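Local atomic coordinates of post-proline cleaving enzyme (Rickettsia typhi, PDB entry 4HVT), a protein that probably acts as a serine-type oligopeptidase of the prolyl oligopeptidase family, hydrolysing peptides after proline. Residues T210-Y214 / G602-S606; Y485-Q489 / W607-Y611; L570-V574 / K625-L629; P591-R597 / V652-G657; L642-S646 / G657-E661. All coordinates share one frame. Where two conformers were deposited one is given. Residue numbers count along the deposited sequence, not the author numbering.

Overall arrangement
Contact 1 joins the two domains: T210-Y214 belongs to the beta-propeller, G602-S606 to the alpha/beta-hydrolase domain that holds both segments of each other contact. In sequence W607-Y611 of contact 2 directly follows G602-S606, and the same stretch after strand 585-589 begins with P591-R597 of contact 4. Contacts 4 and 5, with centres about 9 Å apart, share G657 on helix 655-664; the centres of contacts 3 and 4 are about 11 Å apart, and contact 3 sets helix 567-578 against the region of helix 617-626. P591-R597 touches segments of contacts 2, 3 and 5, so this post-strand region connects the probable active-site surroundings with the hydrolase core, and G602-S606 carries it on to the propeller.

Contact 1: residues T210-Y214 / G602-S606. With EDO (1,2-ethanediol), chain E.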
# COMPACT_ATOMS: atom_id res chain seq x y z
N THR A 210 6.23 -20.74 2.34
CA THR A 210 7.32 -20.38 3.23
C THR A 210 6.75 -20.25 4.64
O THR A 210 5.54 -20.35 4.86
CB THR A 210 7.95 -19.04 2.86
OG1 THR A 210 7.01 -17.99 3.08
CG2 THR A 210 8.38 -19.03 1.37
N SER A 211 7.63 -19.97 5.60
CA SER A 211 7.22 -19.71 6.97
C SER A 211 6.40 -18.45 7.14
O SER A 211 5.70 -18.27 8.18
CB SER A 211 8.45 -19.63 7.87
OG SER A 211 8.98 -20.95 7.99
N SER A 212 6.45 -17.57 6.13
CA SER A 212 5.64 -16.35 6.10
C SER A 212 4.30 -16.63 5.38
O SER A 212 3.43 -15.72 5.26
CB SER A 212 6.41 -15.22 5.36
OG SER A 212 7.60 -14.87 6.09
N LEU A 213 4.13 -17.87 4.92
CA LEU A 213 2.91 -18.46 4.36
C LEU A 213 2.65 -18.03 2.92
O LEU A 213 1.60 -18.33 2.38
CB LEU A 213 1.67 -18.29 5.26
CG LEU A 213 1.84 -18.68 6.73
CD1 LEU A 213 0.56 -18.45 7.52
CD2 LEU A 213 2.36 -20.07 6.90
N TYR A 214 3.64 -17.42 2.28
CA TYR A 214 3.55 -17.09 0.85
C TYR A 214 3.93 -18.32 0.03
O TYR A 214 4.70 -19.17 0.47
CB TYR A 214 4.46 -15.92 0.48
CG TYR A 214 4.07 -14.64 1.12
CD1 TYR A 214 2.91 -14.00 0.74
CD2 TYR A 214 4.83 -14.08 2.15
CE1 TYR A 214 2.51 -12.83 1.37
CE2 TYR A 214 4.40 -12.91 2.81
CZ TYR A 214 3.25 -12.30 2.40
OH TYR A 214 2.83 -11.11 2.98
N GLY A 602 -0.25 -14.96 11.14
CA GLY A 602 -0.24 -14.39 9.78
C GLY A 602 1.12 -14.50 9.12
O GLY A 602 1.79 -15.54 9.29
N ALA A 603 1.55 -13.42 8.45
CA ALA A 603 2.84 -13.34 7.75
C ALA A 603 3.96 -12.83 8.68
O ALA A 603 4.99 -12.36 8.21
CB ALA A 603 2.74 -12.44 6.53
N GLY A 604 3.82 -12.99 9.99
CA GLY A 604 4.79 -12.43 10.96
C GLY A 604 6.25 -12.72 10.77
O GLY A 604 7.09 -11.86 11.04
N HIS A 605 6.59 -13.92 10.30
CA HIS A 605 7.97 -14.22 10.00
C HIS A 605 8.56 -13.22 8.99
O HIS A 605 9.78 -13.00 8.98
CB HIS A 605 8.07 -15.65 9.47
CG HIS A 605 8.12 -16.66 10.55
ND1 HIS A 605 7.02 -17.08 11.26
CD2 HIS A 605 9.19 -17.28 11.10
CE1 HIS A 605 7.40 -17.95 12.18
NE2 HIS A 605 8.71 -18.08 12.12
N SER A 606 7.73 -12.60 8.18
CA SER A 606 8.30 -11.70 7.16
C SER A 606 8.97 -10.43 7.71
O SER A 606 9.77 -9.82 7.05
CB SER A 606 7.30 -11.48 6.07
OG SER A 606 6.30 -10.74 6.52
C1 EDO E . -2.39 -17.67 9.45
O1 EDO E . -3.12 -16.48 9.14
C2 EDO E . -2.40 -18.01 10.93
O2 EDO E . -1.37 -17.36 11.68
O HOH W 1 4.69 -16.05 9.52
O HOH W 2 4.73 -9.86 4.38
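T210 to L213 form a type I beta turn, closed by L213 N donating to T210 O at 2.9 Å; T210 OG1 also accepts from S212 N at 3.1 Å, an ST turn. Opposing this, G602-S606 passes from loop into a 3-10 segment at G604. The backbones meet at S212 and A603, whose CA atoms are 4.4 Å apart and where A603 CA makes a CA-H...O contact of 3.5 Å with S212 O. S211 CB sits over the H605 ring, 4.2 Å from its centroid and 21° off the normal, a CH-pi contact. Y214 CE2 packs 4.1 Å from A603 CB. Water 1 donates to S211 O (2.8 Å) and G602 O (3.0 Å) and accepts from H605 N (3.0 Å); water 2 joins Y214 OH (2.7 Å) to S606 OG (2.8 Å). Ethanediol O2, probably from the crystallisation liquor, accepts from G602 N at 2.7 Å. With direct hydrogen bonds absent between these two segments, their hydrogen-bonded links run through water.

Contact 2: residues Y485-Q489 / W607-Y611; sequences YGGFQ and WVTEY
An aromatic cluster of F488, W607 and Y611 joins the loop after strand 480-483 of the alpha/beta-hydrolase domain to the short helix 608-611. The loop is irregular: G486, F488 and Q489 all have positive phi (F488 63/20), while G487 is extended at -167/162. W607 is the N-cap of the helix, its O accepting from E610 N (2.9 Å) and Y611 N (3.1 Å). The closest CA pair is F488 and E610, 7.1 Å apart.

Aromatic contacts come first. F488, W607 and Y611 all have chi1 m, and the F488 edge points to two ring faces in offset edge-to-face pairs: the W607 five-membered ring (centroids 5.1 Å, planes 68°) and Y611 (5.9 Å, 86°). A face of F488 receives E610 CG, 3.7 Å from the centroid, a CH-pi contact. Y611 OH is itself bonded to N567.

Such aromatic surroundings near the probable Ser-His-Asp triad are consistent with the proline specificity pocket of prolyl oligopeptidases.

Polar contacts centre on E610 (chi1 t, chi2 p), whose OE1 bonds Y267 and H527 and whose OE2 forms a salt bridge with R535. That same OE2 accepts from F488 N at 3.0 Å, with an N-H...O angle of 156°.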
# COMPACT_ATOMS: atom_id res chain seq x y z
N TYR A 485 2.83 6.62 10.01
CA TYR A 485 3.03 5.21 9.69
C TYR A 485 4.39 4.84 10.30
O TYR A 485 4.44 4.16 11.34
CB TYR A 485 2.98 4.93 8.18
CG TYR A 485 3.08 3.42 7.84
CD1 TYR A 485 2.03 2.54 8.12
CD2 TYR A 485 4.23 2.93 7.27
CE1 TYR A 485 2.10 1.19 7.81
CE2 TYR A 485 4.32 1.59 6.93
CZ TYR A 485 3.25 0.74 7.19
OH TYR A 485 3.47 -0.59 6.83
N GLY A 486 5.50 5.27 9.67
CA GLY A 486 6.82 5.09 10.27
C GLY A 486 7.40 3.68 10.27
O GLY A 486 7.80 3.12 11.31
N GLY A 487 7.48 3.09 9.10
CA GLY A 487 8.09 1.76 8.96
C GLY A 487 8.36 1.44 7.51
O GLY A 487 7.80 2.05 6.62
N PHE A 488 9.23 0.45 7.30
CA PHE A 488 9.37 -0.23 6.01
C PHE A 488 9.85 0.68 4.91
O PHE A 488 9.69 0.34 3.73
CB PHE A 488 8.10 -1.02 5.64
CG PHE A 488 7.74 -2.10 6.66
CD1 PHE A 488 8.43 -3.28 6.71
CD2 PHE A 488 6.76 -1.90 7.61
CE1 PHE A 488 8.11 -4.26 7.60
CE2 PHE A 488 6.47 -2.85 8.53
CZ PHE A 488 7.14 -4.06 8.51
N GLN A 489 10.47 1.81 5.27
CA GLN A 489 10.95 2.78 4.26
C GLN A 489 9.80 3.31 3.43
O GLN A 489 9.96 3.83 2.29
CB GLN A 489 12.08 2.19 3.38
CG GLN A 489 13.02 3.25 2.86
CD GLN A 489 14.17 2.76 2.00
OE1 GLN A 489 14.67 1.67 2.24
NE2 GLN A 489 14.59 3.56 0.98
N TRP A 607 8.66 -10.06 8.94
CA TRP A 607 9.10 -8.79 9.50
C TRP A 607 10.14 -8.86 10.61
O TRP A 607 10.37 -7.86 11.29
CB TRP A 607 7.90 -8.00 9.98
CG TRP A 607 6.80 -7.93 8.94
CD1 TRP A 607 6.92 -7.48 7.63
CD2 TRP A 607 5.42 -8.33 9.10
NE1 TRP A 607 5.71 -7.58 7.00
CE2 TRP A 607 4.80 -8.14 7.85
CE3 TRP A 607 4.66 -8.87 10.17
CZ2 TRP A 607 3.46 -8.43 7.62
CZ3 TRP A 607 3.32 -9.20 9.96
CH2 TRP A 607 2.72 -8.94 8.65
N VAL A 608 10.82 -9.99 10.74
CA VAL A 608 11.84 -10.10 11.73
C VAL A 608 12.93 -9.03 11.56
O VAL A 608 13.50 -8.56 12.52
CB VAL A 608 12.43 -11.52 11.73
CG1 VAL A 608 13.63 -11.54 12.64
CG2 VAL A 608 11.37 -12.52 12.20
N THR A 609 13.27 -8.67 10.31
CA THR A 609 14.29 -7.66 10.09
C THR A 609 13.79 -6.25 10.33
O THR A 609 14.60 -5.32 10.42
CB THR A 609 14.90 -7.78 8.66
OG1 THR A 609 13.84 -7.69 7.69
CG2 THR A 609 15.66 -9.06 8.51
N GLU A 610 12.47 -6.06 10.44
CA GLU A 610 11.89 -4.78 10.77
C GLU A 610 11.84 -4.57 12.29
O GLU A 610 12.08 -3.47 12.74
CB GLU A 610 10.50 -4.56 10.15
CG GLU A 610 9.97 -3.16 10.36
CD GLU A 610 10.65 -2.06 9.57
OE1 GLU A 610 11.56 -2.42 8.77
OE2 GLU A 610 10.27 -0.84 9.76
N TYR A 611 11.48 -5.59 13.05
CA TYR A 611 11.18 -5.40 14.46
C TYR A 611 12.20 -6.03 15.41
O TYR A 611 12.24 -5.71 16.59
CB TYR A 611 9.80 -5.96 14.77
CG TYR A 611 8.66 -5.29 14.01
CD1 TYR A 611 8.32 -3.94 14.20
CD2 TYR A 611 7.92 -6.03 13.11
CE1 TYR A 611 7.30 -3.34 13.47
CE2 TYR A 611 6.89 -5.44 12.39
CZ TYR A 611 6.57 -4.11 12.60
OH TYR A 611 5.55 -3.55 11.85

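Contact 3: residues L570-V574 / K625-L629; sequences LLVSV and KYAPL
In this alpha/beta-hydrolase domain, helix 567-578, which follows the probable nucleophile elbow, packs against the segment that leads from helix 617-626 into a short 3-10 turn. L570-V574 is regular helix, with V574 N bonded to L570 O at 2.8 Å. On the other side A627 has polyproline-like angles (-54/123) between Y626 and the 3-10 residues P628 and L629. The nearest CA atoms are those of V574 and P628, 5.4 Å apart; together the segments bury 236 Å².

Rotamers decide which atoms meet. L570 is t,p (176°, 59°): its CB points sideways, yet its methyls reach across, CD2 to Y626 CE1 at 4.2 Å and CD1 to P628 CD at 4.0 Å. V574 has chi1 t, placing CG2 3.8 Å from Y626 CD1 and 4.1 Å from P628 CG. Y626 adopts chi1 p (71°) with chi2 76°, which lays the ring beside both L570 and V574; F539 of helix 536-551 meets the same ring edge-to-face. P628, with C-gamma exo pucker, turns its CB toward the helix. S573, at chi1 p (61°), bonds through OG to G569 O, and the same OG lies 3.3 Å from P628 CG.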
# COMPACT_ATOMS: atom_id res chain seq x y z
N LEU A 570 0.76 -0.39 15.61
CA LEU A 570 1.81 -0.44 16.67
C LEU A 570 2.20 0.93 17.20
O LEU A 570 2.21 1.18 18.41
CB LEU A 570 3.05 -1.22 16.18
CG LEU A 570 4.24 -1.30 17.10
CD1 LEU A 570 3.86 -1.95 18.42
CD2 LEU A 570 5.44 -1.96 16.45
N LEU A 571 2.46 1.84 16.27
CA LEU A 571 2.82 3.20 16.58
C LEU A 571 1.84 3.79 17.61
O LEU A 571 2.24 4.29 18.62
CB LEU A 571 2.85 4.04 15.34
CG LEU A 571 2.95 5.57 15.57
CD1 LEU A 571 4.25 5.93 16.25
CD2 LEU A 571 2.79 6.30 14.25
N VAL A 572 0.55 3.71 17.31
CA VAL A 572 -0.42 4.44 18.12
C VAL A 572 -0.76 3.71 19.43
O VAL A 572 -1.10 4.35 20.39
CB VAL A 572 -1.71 4.85 17.36
CG1 VAL A 572 -1.43 5.80 16.22
CG2 VAL A 572 -2.57 3.68 16.97
N SER A 573 -0.65 2.39 19.47
CA SER A 573 -0.77 1.66 20.70
C SER A 573 0.44 1.84 21.61
O SER A 573 0.27 1.85 22.83
CB SER A 573 -1.08 0.20 20.45
OG SER A 573 -0.07 -0.46 19.70
N VAL A 574 1.65 1.95 21.05
CA VAL A 574 2.80 2.41 21.82
C VAL A 574 2.60 3.85 22.35
O VAL A 574 2.87 4.13 23.52
CB VAL A 574 4.10 2.34 21.04
CG1 VAL A 574 5.20 3.03 21.84
CG2 VAL A 574 4.44 0.90 20.70
N LYS A 625 10.52 -3.09 26.10
CA LYS A 625 10.44 -1.73 26.62
C LYS A 625 9.25 -0.94 26.04
O LYS A 625 8.73 0.00 26.70
CB LYS A 625 11.72 -0.94 26.40
CG LYS A 625 12.92 -1.44 27.17
CD LYS A 625 14.14 -0.66 26.75
CE LYS A 625 15.44 -1.40 27.09
NZ LYS A 625 16.58 -0.64 26.48
N TYR A 626 8.83 -1.29 24.83
CA TYR A 626 7.75 -0.56 24.18
C TYR A 626 6.52 -1.36 23.91
O TYR A 626 5.44 -0.74 23.72
CB TYR A 626 8.19 0.14 22.89
CG TYR A 626 8.50 -0.77 21.72
CD1 TYR A 626 7.49 -1.35 21.00
CD2 TYR A 626 9.82 -1.00 21.31
CE1 TYR A 626 7.75 -2.16 19.90
CE2 TYR A 626 10.09 -1.82 20.22
CZ TYR A 626 9.06 -2.36 19.49
OH TYR A 626 9.39 -3.17 18.40
N ALA A 627 6.63 -2.69 23.88
CA ALA A 627 5.51 -3.52 23.45
C ALA A 627 4.27 -3.16 24.29
O ALA A 627 4.35 -3.23 25.49
CB ALA A 627 5.86 -5.00 23.58
N PRO A 628 3.15 -2.77 23.65
CA PRO A 628 2.02 -2.26 24.48
C PRO A 628 1.51 -3.27 25.49
O PRO A 628 1.19 -2.88 26.64
CB PRO A 628 0.93 -1.90 23.44
CG PRO A 628 1.67 -1.71 22.19
CD PRO A 628 2.92 -2.60 22.22
N LEU A 629 1.49 -4.56 25.16
CA LEU A 629 0.90 -5.56 26.11
C LEU A 629 1.79 -5.78 27.30
O LEU A 629 1.32 -6.30 28.36
CB LEU A 629 0.63 -6.91 25.43
CG LEU A 629 -0.35 -6.89 24.25
CD1 LEU A 629 -0.37 -8.28 23.61
CD2 LEU A 629 -1.73 -6.52 24.72

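Contact 4: residues P591-R597 / V652-G657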
# COMPACT_ATOMS: atom_id res chain seq x y z
N PRO A 591 -4.12 -3.78 13.53
CA PRO A 591 -2.78 -3.55 14.00
C PRO A 591 -1.93 -4.80 14.02
O PRO A 591 -2.44 -5.91 14.04
CB PRO A 591 -2.96 -3.15 15.46
CG PRO A 591 -4.23 -3.82 15.88
CD PRO A 591 -5.09 -3.79 14.64
N ILE A 592 -0.62 -4.58 13.98
CA ILE A 592 0.36 -5.53 14.56
C ILE A 592 0.65 -4.89 15.92
O ILE A 592 0.85 -3.67 16.01
CB ILE A 592 1.62 -5.75 13.68
CG1 ILE A 592 2.44 -6.87 14.28
CG2 ILE A 592 2.44 -4.49 13.45
CD1 ILE A 592 3.65 -7.24 13.41
N LEU A 593 0.64 -5.68 16.97
CA LEU A 593 0.92 -5.08 18.27
C LEU A 593 1.47 -6.02 19.32
O LEU A 593 2.14 -5.56 20.22
CB LEU A 593 -0.28 -4.32 18.79
CG LEU A 593 -1.51 -4.81 19.48
CD1 LEU A 593 -1.29 -5.43 20.86
CD2 LEU A 593 -2.47 -3.60 19.59
N ASP A 594 1.16 -7.30 19.19
CA ASP A 594 1.80 -8.32 20.08
C ASP A 594 3.22 -8.63 19.58
O ASP A 594 3.44 -9.55 18.82
CB ASP A 594 0.97 -9.58 20.18
CG ASP A 594 1.53 -10.58 21.21
OD1 ASP A 594 2.70 -10.41 21.65
OD2 ASP A 594 0.79 -11.52 21.58
N MET A 595 4.16 -7.79 19.98
CA MET A 595 5.51 -7.84 19.43
C MET A 595 6.36 -8.99 20.03
O MET A 595 7.45 -9.29 19.50
CB MET A 595 6.16 -6.46 19.52
CG MET A 595 5.31 -5.35 18.87
SD MET A 595 4.64 -5.79 17.26
CE MET A 595 6.10 -5.90 16.25
N ILE A 596 5.89 -9.64 21.10
CA ILE A 596 6.56 -10.86 21.56
C ILE A 596 6.22 -12.07 20.66
O ILE A 596 7.10 -12.90 20.34
CB ILE A 596 6.26 -11.16 23.04
CG1 ILE A 596 6.61 -9.94 23.91
CG2 ILE A 596 7.07 -12.36 23.49
CD1 ILE A 596 6.70 -10.25 25.41
N ARG A 597 4.94 -12.17 20.26
CA ARG A 597 4.41 -13.36 19.59
C ARG A 597 4.11 -13.15 18.11
O ARG A 597 3.57 -14.05 17.48
CB ARG A 597 3.10 -13.81 20.29
CG ARG A 597 3.33 -14.17 21.76
CD ARG A 597 2.18 -14.95 22.39
NE ARG A 597 1.80 -16.14 21.67
CZ ARG A 597 0.60 -16.73 21.71
NH1 ARG A 597 -0.36 -16.28 22.49
NH2 ARG A 597 0.37 -17.81 20.98
N VAL A 652 -1.55 -9.66 9.24
CA VAL A 652 -1.11 -9.64 10.61
C VAL A 652 -1.87 -10.61 11.52
O VAL A 652 -1.33 -11.00 12.54
CB VAL A 652 -1.18 -8.21 11.24
CG1 VAL A 652 -0.28 -7.23 10.52
CG2 VAL A 652 -2.59 -7.68 11.19
N HIS A 653 -3.10 -10.98 11.15
CA HIS A 653 -4.00 -11.85 11.92
C HIS A 653 -4.82 -11.00 12.90
O HIS A 653 -4.32 -10.09 13.51
CB HIS A 653 -3.23 -12.95 12.64
CG HIS A 653 -4.10 -14.07 13.17
ND1 HIS A 653 -4.91 -13.95 14.27
CD2 HIS A 653 -4.20 -15.36 12.78
CE1 HIS A 653 -5.53 -15.10 14.49
NE2 HIS A 653 -5.08 -15.98 13.61
N PRO A 654 -6.10 -11.30 13.05
CA PRO A 654 -6.87 -10.51 14.06
C PRO A 654 -6.50 -10.64 15.53
O PRO A 654 -7.01 -9.86 16.34
CB PRO A 654 -8.30 -11.02 13.88
CG PRO A 654 -8.19 -12.39 13.29
CD PRO A 654 -6.95 -12.32 12.41
N TRP A 655 -5.65 -11.62 15.89
CA TRP A 655 -5.17 -11.80 17.24
C TRP A 655 -4.74 -10.47 17.86
O TRP A 655 -5.08 -10.15 18.97
CB TRP A 655 -3.97 -12.74 17.26
CG TRP A 655 -3.14 -12.67 18.52
CD1 TRP A 655 -1.91 -12.14 18.68
CD2 TRP A 655 -3.52 -13.16 19.81
NE1 TRP A 655 -1.47 -12.27 19.95
CE2 TRP A 655 -2.42 -12.91 20.69
CE3 TRP A 655 -4.64 -13.81 20.30
CZ2 TRP A 655 -2.44 -13.27 22.02
CZ3 TRP A 655 -4.64 -14.20 21.66
CH2 TRP A 655 -3.55 -13.90 22.49
N HIS A 656 -4.02 -9.65 17.09
CA HIS A 656 -3.46 -8.43 17.66
C HIS A 656 -4.51 -7.48 18.19
O HIS A 656 -4.38 -6.94 19.29
CB HIS A 656 -2.53 -7.70 16.66
CG HIS A 656 -1.39 -8.54 16.20
ND1 HIS A 656 -0.22 -8.67 16.93
CD2 HIS A 656 -1.21 -9.29 15.08
CE1 HIS A 656 0.62 -9.46 16.28
NE2 HIS A 656 0.03 -9.87 15.17
N GLY A 657 -5.55 -7.28 17.41
CA GLY A 657 -6.65 -6.36 17.81
C GLY A 657 -7.47 -7.01 18.94
O GLY A 657 -7.83 -6.35 19.93
O HOH W 3 -4.98 -7.29 13.92
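The loop after strand 585-589 here packs beside the probable catalytic triad: V652, three residues beyond the putative triad D649, touches H682 and meets P591 O through CG2 at 3.4 Å. V652 CG1 also packs on I592 CB at 4.0 Å. H656 fills the centre with the largest covered area of the contact, 111 Å². I592 CA lies over its ring, 4.0 Å from the centroid and 15° off the normal, a CH-pi contact, while D594 N donates to H656 ND1 at 3.0 Å (157°).

D594 bends the loop as the centre of an inverse gamma turn and makes an Asx motif, OD1 accepting from R597 N at 3.2 Å. Its OD2 accepts from W655 NE1 at 2.9 Å (158°), so the one carboxylate bonds both its own loop and the indole of W655 on helix 655-664 of the alpha/beta-hydrolase fold. H653 ND1 caps that helix by accepting from W655 N at 2.9 Å. Nearby, R597 NH1 approaches W655 CZ2 to 3.7 Å while the guanidinium forms salt bridges with E28 and E600, and F601 stacks on the indole. Water 3 donates to P591 O and to H653 O, both at 2.9 Å.

Contact 5: residues L642-S646 / G657-E661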
# COMPACT_ATOMS: atom_id res chain seq x y z
N LEU A 642 -10.42 3.20 19.65
CA LEU A 642 -11.17 2.36 18.72
C LEU A 642 -10.20 1.35 18.12
O LEU A 642 -9.18 1.73 17.60
CB LEU A 642 -11.75 3.22 17.57
CG LEU A 642 -12.42 2.45 16.42
CD1 LEU A 642 -13.59 1.61 16.90
CD2 LEU A 642 -13.00 3.39 15.34
N ILE A 643 -10.49 0.06 18.29
CA ILE A 643 -9.58 -1.01 17.82
C ILE A 643 -10.29 -1.74 16.72
O ILE A 643 -11.46 -2.11 16.85
CB ILE A 643 -9.29 -1.99 18.95
CG1 ILE A 643 -8.62 -1.31 20.17
CG2 ILE A 643 -8.42 -3.07 18.42
CD1 ILE A 643 -8.63 -2.14 21.46
N THR A 644 -9.64 -1.93 15.59
CA THR A 644 -10.30 -2.67 14.48
C THR A 644 -9.47 -3.84 13.98
O THR A 644 -8.24 -3.76 13.93
CB THR A 644 -10.64 -1.73 13.30
OG1 THR A 644 -9.43 -1.36 12.57
CG2 THR A 644 -11.34 -0.48 13.80
N ASP A 645 -10.14 -4.92 13.59
CA ASP A 645 -9.43 -6.02 12.96
C ASP A 645 -10.36 -6.83 12.04
O ASP A 645 -11.54 -6.48 11.90
CB ASP A 645 -8.73 -6.84 14.06
CG ASP A 645 -9.68 -7.66 14.90
OD1 ASP A 645 -10.60 -8.29 14.36
OD2 ASP A 645 -9.43 -7.74 16.11
N SER A 646 -9.86 -7.89 11.38
CA SER A 646 -10.72 -8.68 10.48
C SER A 646 -10.39 -10.16 10.56
O SER A 646 -9.22 -10.53 10.64
CB SER A 646 -10.64 -8.18 9.02
OG SER A 646 -11.37 -9.04 8.11
N GLY A 657 -5.55 -7.28 17.41
CA GLY A 657 -6.65 -6.36 17.81
C GLY A 657 -7.47 -7.01 18.94
O GLY A 657 -7.83 -6.35 19.93
N ARG A 658 -7.73 -8.30 18.79
CA ARG A 658 -8.53 -9.03 19.74
C ARG A 658 -7.87 -9.01 21.11
O ARG A 658 -8.53 -8.68 22.11
CB ARG A 658 -8.68 -10.47 19.32
CG ARG A 658 -9.72 -10.69 18.27
CD ARG A 658 -9.52 -12.04 17.62
NE ARG A 658 -10.54 -12.37 16.66
CZ ARG A 658 -10.64 -13.56 16.05
NH1 ARG A 658 -9.80 -14.56 16.35
NH2 ARG A 658 -11.61 -13.75 15.17
N ILE A 659 -6.59 -9.38 21.20
CA ILE A 659 -5.90 -9.36 22.53
C ILE A 659 -5.80 -7.98 23.23
O ILE A 659 -5.94 -7.86 24.50
CB ILE A 659 -4.52 -10.11 22.48
CG1 ILE A 659 -4.00 -10.36 23.89
CG2 ILE A 659 -3.40 -9.38 21.69
CD1 ILE A 659 -4.85 -11.31 24.68
N PHE A 660 -5.58 -6.93 22.41
CA PHE A 660 -5.53 -5.60 22.95
C PHE A 660 -6.91 -5.26 23.56
O PHE A 660 -6.95 -4.73 24.61
CB PHE A 660 -5.18 -4.65 21.86
CG PHE A 660 -4.75 -3.30 22.32
CD1 PHE A 660 -3.87 -3.13 23.37
CD2 PHE A 660 -5.11 -2.18 21.55
CE1 PHE A 660 -3.46 -1.89 23.75
CE2 PHE A 660 -4.68 -0.94 21.92
CZ PHE A 660 -3.83 -0.81 23.02
N GLU A 661 -7.99 -5.51 22.81
CA GLU A 661 -9.37 -5.31 23.33
C GLU A 661 -9.59 -6.14 24.61
O GLU A 661 -10.14 -5.67 25.60
CB GLU A 661 -10.38 -5.73 22.29
CG GLU A 661 -11.85 -5.82 22.68
CD GLU A 661 -12.45 -4.50 23.17
OE1 GLU A 661 -11.78 -3.43 23.23
OE2 GLU A 661 -13.63 -4.55 23.58
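Helix 655-664 follows strand 640-646 in a beta-alpha-beta unit of the alpha/beta-hydrolase sheet; the short segments run nearly antiparallel, at 147°, with axes 8.2 Å apart. G657 comes first and closest, its CA 5.6 Å from that of D645. The lack of a side chain matters here: an ideal CB would fall 2.6 Å from D645 OD2, a clash. G657 O instead lies 3.7 Å from I643 CG2, while it accepts the helical bond from E661 N at 3.0 Å.

R658 follows. Its N is 3.2 Å from D645 OD2, but the angle is too poor for a hydrogen bond, and its CA-to-CB bond points away from the strand. CG still passes 3.7 Å from D645 OD2, and the guanidinium forms a salt bridge with E676 and bonds to L27 O. F660 turns toward the strand at chi1 t, bringing CD2 to 3.5 Å from I643 CD1; L593 also packs on this ring. E661, last, places N 3.7 Å and OE1 3.8 Å from I643 CD1, its carboxylate engaged by R42 and T672.

I643 therefore provides apolar contact toward the helix, and D645 comes close where G657 leaves room, and also beside R658. The charges of R658 and E661 are paired to other parts of the chain, and no direct hydrogen bond joins these two segments, so what they share is van der Waals contact, chiefly I643 with F660 and D645 beside G657.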